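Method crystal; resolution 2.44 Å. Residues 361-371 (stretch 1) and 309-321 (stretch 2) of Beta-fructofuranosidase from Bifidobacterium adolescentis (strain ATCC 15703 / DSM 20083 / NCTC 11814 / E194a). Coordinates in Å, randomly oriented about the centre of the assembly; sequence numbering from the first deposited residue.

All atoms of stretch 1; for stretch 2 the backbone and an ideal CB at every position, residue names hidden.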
ATOM      1  N   PRO A 361     -15.317  13.552  15.527  1.00 39.22           N
ATOM      2  CA  PRO A 361     -14.035  13.607  14.805  1.00 38.25           C
ATOM      3  C   PRO A 361     -12.875  13.780  15.773  1.00 36.81           C
ATOM      4  O   PRO A 361     -12.775  14.794  16.468  1.00 39.07           O
ATOM      5  CB  PRO A 361     -14.198  14.829  13.893  1.00 33.84           C
ATOM      6  CG  PRO A 361     -15.169  15.702  14.620  1.00 32.72           C
ATOM      7  CD  PRO A 361     -16.129  14.762  15.312  1.00 36.02           C
ATOM      8  N   VAL A 362     -11.993  12.779  15.819  1.00 39.20           N
ATOM      9  CA  VAL A 362     -10.797  12.893  16.649  1.00 36.84           C
ATOM     10  C   VAL A 362      -9.826  13.901  16.045  1.00 37.98           C
ATOM     11  O   VAL A 362      -9.016  14.502  16.763  1.00 44.99           O
ATOM     12  CB  VAL A 362     -10.141  11.509  16.837  1.00 34.35           C
ATOM     13  CG1 VAL A 362      -9.533  11.018  15.534  1.00 25.98           C
ATOM     14  CG2 VAL A 362      -9.093  11.550  17.939  1.00 30.29           C
ATOM     15  N   LEU A 363      -9.901  14.119  14.733  1.00 37.37           N
ATOM     16  CA  LEU A 363      -8.989  15.015  14.039  1.00 35.09           C
ATOM     17  C   LEU A 363      -9.671  15.579  12.801  1.00 35.34           C
ATOM     18  O   LEU A 363     -10.340  14.850  12.065  1.00 30.98           O
ATOM     19  CB  LEU A 363      -7.694  14.293  13.640  1.00 35.50           C
ATOM     20  CG  LEU A 363      -6.666  15.124  12.870  1.00 38.57           C
ATOM     21  CD1 LEU A 363      -6.087  16.208  13.763  1.00 37.03           C
ATOM     22  CD2 LEU A 363      -5.558  14.245  12.303  1.00 33.54           C
ATOM     23  N   ALA A 364      -9.503  16.880  12.588  1.00 36.44           N
ATOM     24  CA  ALA A 364      -9.906  17.539  11.354  1.00 39.37           C
ATOM     25  C   ALA A 364      -8.755  18.421  10.898  1.00 40.51           C
ATOM     26  O   ALA A 364      -8.171  19.148  11.709  1.00 44.87           O
ATOM     27  CB  ALA A 364     -11.182  18.370  11.545  1.00 29.31           C
ATOM     28  N   ASP A 365      -8.419  18.350   9.612  1.00 36.15           N
ATOM     29  CA  ASP A 365      -7.274  19.077   9.062  1.00 36.74           C
ATOM     30  C   ASP A 365      -7.788  20.360   8.417  1.00 40.18           C
ATOM     31  O   ASP A 365      -8.075  20.403   7.220  1.00 39.50           O
ATOM     32  CB  ASP A 365      -6.509  18.213   8.065  1.00 39.93           C
ATOM     33  CG  ASP A 365      -5.128  18.765   7.749  1.00 42.60           C
ATOM     34  OD1 ASP A 365      -4.893  19.970   7.982  1.00 41.10           O
ATOM     35  OD2 ASP A 365      -4.278  17.994   7.255  1.00 38.92           O
ATOM     36  N   PHE A 366      -7.893  21.421   9.219  1.00 41.33           N
ATOM     37  CA  PHE A 366      -8.308  22.709   8.679  1.00 43.74           C
ATOM     38  C   PHE A 366      -7.178  23.424   7.955  1.00 46.22           C
ATOM     39  O   PHE A 366      -7.449  24.273   7.099  1.00 49.44           O
ATOM     40  CB  PHE A 366      -8.867  23.602   9.788  1.00 38.83           C
ATOM     41  CG  PHE A 366     -10.353  23.487   9.949  1.00 44.10           C
ATOM     42  CD1 PHE A 366     -10.902  22.484  10.735  1.00 42.67           C
ATOM     43  CD2 PHE A 366     -11.206  24.364   9.296  1.00 43.96           C
ATOM     44  CE1 PHE A 366     -12.272  22.367  10.877  1.00 40.90           C
ATOM     45  CE2 PHE A 366     -12.576  24.254   9.433  1.00 40.98           C
ATOM     46  CZ  PHE A 366     -13.110  23.255  10.225  1.00 45.30           C
ATOM     47  N   GLY A 367      -5.922  23.098   8.270  1.00 45.24           N
ATOM     48  CA  GLY A 367      -4.821  23.616   7.479  1.00 46.04           C
ATOM     49  C   GLY A 367      -4.892  23.176   6.032  1.00 49.22           C
ATOM     50  O   GLY A 367      -4.429  23.889   5.138  1.00 52.37           O
ATOM     51  N   HIS A 368      -5.480  22.012   5.778  1.00 47.31           N
ATOM     52  CA  HIS A 368      -5.655  21.477   4.434  1.00 43.26           C
ATOM     53  C   HIS A 368      -7.129  21.228   4.141  1.00 42.85           C
ATOM     54  O   HIS A 368      -7.506  20.206   3.562  1.00 34.80           O
ATOM     55  CB  HIS A 368      -4.836  20.203   4.251  1.00 39.81           C
ATOM     56  CG  HIS A 368      -3.369  20.398   4.472  1.00 45.38           C
ATOM     57  ND1 HIS A 368      -2.721  19.954   5.606  1.00 42.13           N
ATOM     58  CD2 HIS A 368      -2.427  21.006   3.713  1.00 43.14           C
ATOM     59  CE1 HIS A 368      -1.442  20.273   5.530  1.00 45.06           C
ATOM     60  NE2 HIS A 368      -1.237  20.912   4.392  1.00 46.64           N
ATOM     61  N   GLN A 369      -7.983  22.176   4.530  1.00 48.58           N
ATOM     62  CA  GLN A 369      -9.420  21.994   4.379  1.00 47.29           C
ATOM     63  C   GLN A 369      -9.873  21.996   2.926  1.00 43.34           C
ATOM     64  O   GLN A 369     -10.995  21.559   2.649  1.00 40.27           O
ATOM     65  CB  GLN A 369     -10.167  23.072   5.162  1.00 44.61           C
ATOM     66  CG  GLN A 369     -10.180  24.430   4.510  1.00 56.33           C
ATOM     67  CD  GLN A 369     -11.251  25.324   5.093  1.00 65.30           C
ATOM     68  OE1 GLN A 369     -10.958  26.257   5.843  1.00 69.93           O
ATOM     69  NE2 GLN A 369     -12.503  25.039   4.757  1.00 62.15           N
ATOM     70  N   ILE A 370      -9.044  22.469   1.994  1.00 40.12           N
ATOM     71  CA  ILE A 370      -9.425  22.395   0.589  1.00 43.20           C
ATOM     72  C   ILE A 370      -9.279  20.986   0.032  1.00 41.75           C
ATOM     73  O   ILE A 370      -9.823  20.694  -1.040  1.00 39.91           O
ATOM     74  CB  ILE A 370      -8.620  23.389  -0.265  1.00 46.43           C
ATOM     75  CG1 ILE A 370      -7.121  23.106  -0.160  1.00 39.20           C
ATOM     76  CG2 ILE A 370      -8.923  24.818   0.151  1.00 35.04           C
ATOM     77  CD1 ILE A 370      -6.282  23.985  -1.064  1.00 35.17           C
ATOM     78  N   ALA A 371      -8.561  20.100   0.721  1.00 36.58           N
ATOM     79  CA  ALA A 371      -8.519  18.707   0.300  1.00 32.83           C
ATOM     80  C   ALA A 371      -9.913  18.097   0.396  1.00 31.14           C
ATOM     81  O   ALA A 371     -10.710  18.452   1.269  1.00 35.15           O
ATOM     82  CB  ALA A 371      -7.530  17.911   1.154  1.00 29.08           C
ATOM     83  N   UNK A 309      -8.354  21.706  20.593  1.00 49.63           N
ATOM     84  CA  UNK A 309      -7.870  20.366  20.246  1.00 46.46           C
ATOM     85  C   UNK A 309      -8.763  19.706  19.209  1.00 49.25           C
ATOM     86  O   UNK A 309      -9.930  20.059  19.030  1.00 52.35           O
ATOM     87  CB  UNK A 309      -7.788  19.487  21.496  1.00 46.46           C
ATOM     88  N   UNK A 310      -8.187  18.724  18.518  1.00 47.08           N
ATOM     89  CA  UNK A 310      -8.872  18.026  17.453  1.00 37.46           C
ATOM     90  C   UNK A 310      -8.736  18.655  16.085  1.00 41.38           C
ATOM     91  O   UNK A 310      -9.307  18.129  15.120  1.00 43.88           O
ATOM     92  CB  UNK A 310     -10.358  17.914  17.801  1.00 37.46           C
ATOM     93  N   UNK A 311      -8.002  19.761  15.966  1.00 39.68           N
ATOM     94  CA  UNK A 311      -7.847  20.479  14.707  1.00 40.64           C
ATOM     95  C   UNK A 311      -6.365  20.716  14.461  1.00 43.79           C
ATOM     96  O   UNK A 311      -5.664  21.243  15.330  1.00 50.66           O
ATOM     97  CB  UNK A 311      -8.618  21.801  14.723  1.00 40.64           C
ATOM     98  N   UNK A 312      -5.890  20.325  13.284  1.00 45.72           N
ATOM     99  CA  UNK A 312      -4.537  20.635  12.846  1.00 44.46           C
ATOM    100  C   UNK A 312      -4.607  21.825  11.899  1.00 47.34           C
ATOM    101  O   UNK A 312      -5.431  21.841  10.977  1.00 50.51           O
ATOM    102  CB  UNK A 312      -3.878  19.429  12.173  1.00 44.46           C
ATOM    103  N   UNK A 313      -3.754  22.823  12.134  1.00 50.56           N
ATOM    104  CA  UNK A 313      -3.863  24.101  11.445  1.00 46.60           C
ATOM    105  C   UNK A 313      -2.719  24.401  10.487  1.00 48.81           C
ATOM    106  O   UNK A 313      -2.799  25.402   9.767  1.00 51.64           O
ATOM    107  CB  UNK A 313      -3.954  25.225  12.479  1.00 46.60           C
ATOM    108  N   UNK A 314      -1.663  23.589  10.454  1.00 46.73           N
ATOM    109  CA  UNK A 314      -0.547  23.894   9.565  1.00 46.66           C
ATOM    110  C   UNK A 314      -0.992  23.794   8.111  1.00 45.58           C
ATOM    111  O   UNK A 314      -1.595  22.800   7.697  1.00 41.37           O
ATOM    112  CB  UNK A 314       0.629  22.952   9.830  1.00 46.66           C
ATOM    113  N   UNK A 315      -0.693  24.834   7.340  1.00 48.09           N
ATOM    114  CA  UNK A 315      -1.139  24.956   5.956  1.00 48.64           C
ATOM    115  C   UNK A 315       0.091  24.924   5.061  1.00 47.34           C
ATOM    116  O   UNK A 315       0.876  25.878   5.044  1.00 48.77           O
ATOM    117  CB  UNK A 315      -1.948  26.236   5.738  1.00 48.64           C
ATOM    118  N   UNK A 316       0.256  23.836   4.312  1.00 47.62           N
ATOM    119  CA  UNK A 316       1.397  23.701   3.416  1.00 46.75           C
ATOM    120  C   UNK A 316       1.236  24.498   2.124  1.00 49.99           C
ATOM    121  O   UNK A 316       2.067  24.356   1.221  1.00 50.16           O
ATOM    122  CB  UNK A 316       1.618  22.224   3.082  1.00 46.75           C
ATOM    123  N   UNK A 317       0.205  25.338   2.028  1.00 48.50           N
ATOM    124  CA  UNK A 317       0.125  26.334   0.975  1.00 42.97           C
ATOM    125  C   UNK A 317      -0.037  25.801  -0.430  1.00 45.80           C
ATOM    126  O   UNK A 317       0.409  26.446  -1.383  1.00 43.85           O
ATOM    127  CB  UNK A 317       1.382  27.204   1.020  1.00 42.97           C
ATOM    128  N   UNK A 318      -0.672  24.650  -0.590  1.00 45.91           N
ATOM    129  CA  UNK A 318      -0.895  24.059  -1.894  1.00 44.43           C
ATOM    130  C   UNK A 318      -2.206  24.484  -2.518  1.00 49.57           C
ATOM    131  O   UNK A 318      -2.722  25.576  -2.256  1.00 53.02           O
ATOM    132  CB  UNK A 318      -0.849  22.533  -1.787  1.00 44.43           C
ATOM    133  N   UNK A 319      -2.759  23.606  -3.354  1.00 48.35           N
ATOM    134  CA  UNK A 319      -3.985  23.919  -4.076  1.00 48.12           C
ATOM    135  C   UNK A 319      -4.790  22.650  -4.312  1.00 47.07           C
ATOM    136  O   UNK A 319      -4.285  21.531  -4.181  1.00 50.26           O
ATOM    137  CB  UNK A 319      -3.671  24.609  -5.405  1.00 48.12           C
ATOM    138  N   UNK A 320      -6.058  22.845  -4.668  1.00 49.98           N
ATOM    139  CA  UNK A 320      -6.988  21.753  -4.918  1.00 45.66           C
ATOM    140  C   UNK A 320      -7.001  21.391  -6.399  1.00 43.75           C
ATOM    141  O   UNK A 320      -7.031  22.271  -7.264  1.00 49.81           O
ATOM    142  CB  UNK A 320      -8.395  22.128  -4.448  1.00 45.66           C
ATOM    143  N   UNK A 321      -6.997  20.088  -6.681  1.00 42.81           N
ATOM    144  CA  UNK A 321      -7.052  19.567  -8.043  1.00 44.89           C
ATOM    145  C   UNK A 321      -7.327  18.072  -7.975  1.00 43.11           C
ATOM    146  O   UNK A 321      -6.810  17.395  -7.086  1.00 44.10           O
ATOM    147  CB  UNK A 321      -5.755  19.853  -8.802  1.00 44.89           C
TER

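Position 309 has nothing of stretch 1 within reach of its CB, so this contact sets no rule; the residue is Pro-309. At 310 the backbone decides. With phi/psi of 88/1, a CB would be jammed against the carbonyl oxygen of the residue before, which calls for glycine, and Gly-310 it is. Its O accepts a hydrogen bond from Ala-364 N (2.8 Å).

Position 311 pairs with Ala-364, and both CBs lie on the same face of the sheet. Alanine leaves room, and Phe-366 CD1 lies 4.6 Å from the ideal CB, so valine, isoleucine or leucine would suit. The residue is Ile-311 (m, t), whose CG2 packs 3.7 Å from Phe-366 CD1.

The CB of 312 turns to the other face, with Asp-365, its partner. Leu-363 CD1 is 4.2 Å from that CB and Asp-365 OD1 4.3 Å, a mixed setting for something small, such as alanine, serine or threonine. Ser-312 is found. Its OG donates to a water (2.4 Å from OG to the water O), which donates to Asp-365 OD1 (2.6 Å from the water O). The backbone would serve any residue but proline: Ser-312 N donates to Ala-364 O (3.0 Å), and Ser-312 O accepts from Gly-367 N (3.0 Å).

At 313 CB points away, leaving the choice wide; it is Thr-313. Position 314 points sideways, and its backbone matters more: an ideal CB on Gly-367 would sit 2.0 Å from the O of 314, so the close approach depends on glycine across the contact. The residue is Gln-314.

The CB of 315 is 3.5 Å from Gly-367 O, where a small or polar residue is plausible. The residue is Asn-315, whose OD1 serves its own loop, accepting from the backbone N of 317 (2.8 Å).

Position 316 has its CB 3.4 Å from His-368 NE2, near enough for serine or threonine. Thr-316 (p) places OG1 at the imidazole edge, hydrogen-bonded to His-368 NE2 at 2.6 Å; His-368 ND1 donates to Asp-365 OD2 (3.0 Å).

Positive phi at 317 favours glycine, and Gly-317 follows. At 318 an ideal CB would have no stretch 1 atom within 5.5 Å, so this contact sets no side-chain rule; Gly-318 is there, its O 4.1 Å from Ile-370 CD1. At 319 CB points away, so many residues fit; Trp-319 still meets Ile-370 CD1 through its CA (3.8 Å).

The CB of 320 points toward Ile-370, inviting an aliphatic or aromatic group. Phe-320 answers, its CB 4.4 Å from Ile-370 CB. Position 321 is out of reach, and holds Thr-321.

Stretch 2 309-321: PGISTQNTGGWFT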
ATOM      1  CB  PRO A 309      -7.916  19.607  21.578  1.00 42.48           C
ATOM      2  CG  PRO A 309      -7.977  20.669  22.631  1.00 50.09           C
ATOM      3  CD  PRO A 309      -8.728  21.807  22.013  1.00 50.38           C
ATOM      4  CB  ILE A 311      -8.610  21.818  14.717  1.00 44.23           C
ATOM      5  CG1 ILE A 311     -10.111  21.580  14.886  1.00 40.17           C
ATOM      6  CG2 ILE A 311      -8.321  22.608  13.450  1.00 47.63           C
ATOM      7  CD1 ILE A 311     -10.836  22.743  15.514  1.00 47.48           C
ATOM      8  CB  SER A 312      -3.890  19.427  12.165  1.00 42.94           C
ATOM      9  OG  SER A 312      -2.877  19.820  11.258  1.00 44.13           O
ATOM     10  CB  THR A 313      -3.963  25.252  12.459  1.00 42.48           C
ATOM     11  OG1 THR A 313      -2.806  25.254  13.303  1.00 44.91           O
ATOM     12  CG2 THR A 313      -5.216  25.116  13.314  1.00 37.99           C
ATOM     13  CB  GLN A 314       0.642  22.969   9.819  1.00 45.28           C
ATOM     14  CG  GLN A 314       1.956  23.572   9.312  1.00 55.15           C
ATOM     15  CD  GLN A 314       3.074  22.558   9.156  1.00 65.92           C
ATOM     16  OE1 GLN A 314       3.270  21.688  10.006  1.00 67.84           O
ATOM     17  NE2 GLN A 314       3.819  22.668   8.059  1.00 68.35           N
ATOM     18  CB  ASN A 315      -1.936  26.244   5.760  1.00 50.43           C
ATOM     19  CG  ASN A 315      -2.673  26.284   4.437  1.00 50.80           C
ATOM     20  OD1 ASN A 315      -2.196  25.769   3.427  1.00 49.19           O
ATOM     21  ND2 ASN A 315      -3.849  26.899   4.441  1.00 52.18           N
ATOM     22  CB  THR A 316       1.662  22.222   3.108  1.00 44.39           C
ATOM     23  OG1 THR A 316       0.476  21.610   2.598  1.00 42.38           O
ATOM     24  CG2 THR A 316       2.103  21.491   4.369  1.00 43.57           C
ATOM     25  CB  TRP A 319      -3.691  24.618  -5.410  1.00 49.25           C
ATOM     26  CG  TRP A 319      -2.936  23.779  -6.410  1.00 52.21           C
ATOM     27  CD1 TRP A 319      -3.471  22.971  -7.373  1.00 49.14           C
ATOM     28  CD2 TRP A 319      -1.511  23.692  -6.561  1.00 49.63           C
ATOM     29  NE1 TRP A 319      -2.469  22.378  -8.105  1.00 47.91           N
ATOM     30  CE2 TRP A 319      -1.258  22.805  -7.628  1.00 48.16           C
ATOM     31  CE3 TRP A 319      -0.428  24.270  -5.892  1.00 44.44           C
ATOM     32  CZ2 TRP A 319       0.033  22.484  -8.043  1.00 46.68           C
ATOM     33  CZ3 TRP A 319       0.856  23.951  -6.307  1.00 47.88           C
ATOM     34  CH2 TRP A 319       1.074  23.066  -7.373  1.00 49.97           C
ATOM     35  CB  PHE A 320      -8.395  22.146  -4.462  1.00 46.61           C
ATOM     36  CG  PHE A 320      -9.473  21.197  -4.913  1.00 43.20           C
ATOM     37  CD1 PHE A 320      -9.776  20.072  -4.166  1.00 34.60           C
ATOM     38  CD2 PHE A 320     -10.193  21.440  -6.074  1.00 42.68           C
ATOM     39  CE1 PHE A 320     -10.769  19.199  -4.574  1.00 39.71           C
ATOM     40  CE2 PHE A 320     -11.183  20.571  -6.489  1.00 42.33           C
ATOM     41  CZ  PHE A 320     -11.473  19.448  -5.736  1.00 40.76           C
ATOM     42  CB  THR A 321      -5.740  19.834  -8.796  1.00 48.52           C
ATOM     43  OG1 THR A 321      -5.714  19.069 -10.006  1.00 50.62           O
ATOM     44  CG2 THR A 321      -4.531  19.474  -7.934  1.00 48.49           C
TER
HETATM   45  O   HOH W   1     -12.016  17.218  15.157  1.00 49.94           O
HETATM   46  O   HOH W   2      -2.527  20.399   8.933  1.00 39.63           O
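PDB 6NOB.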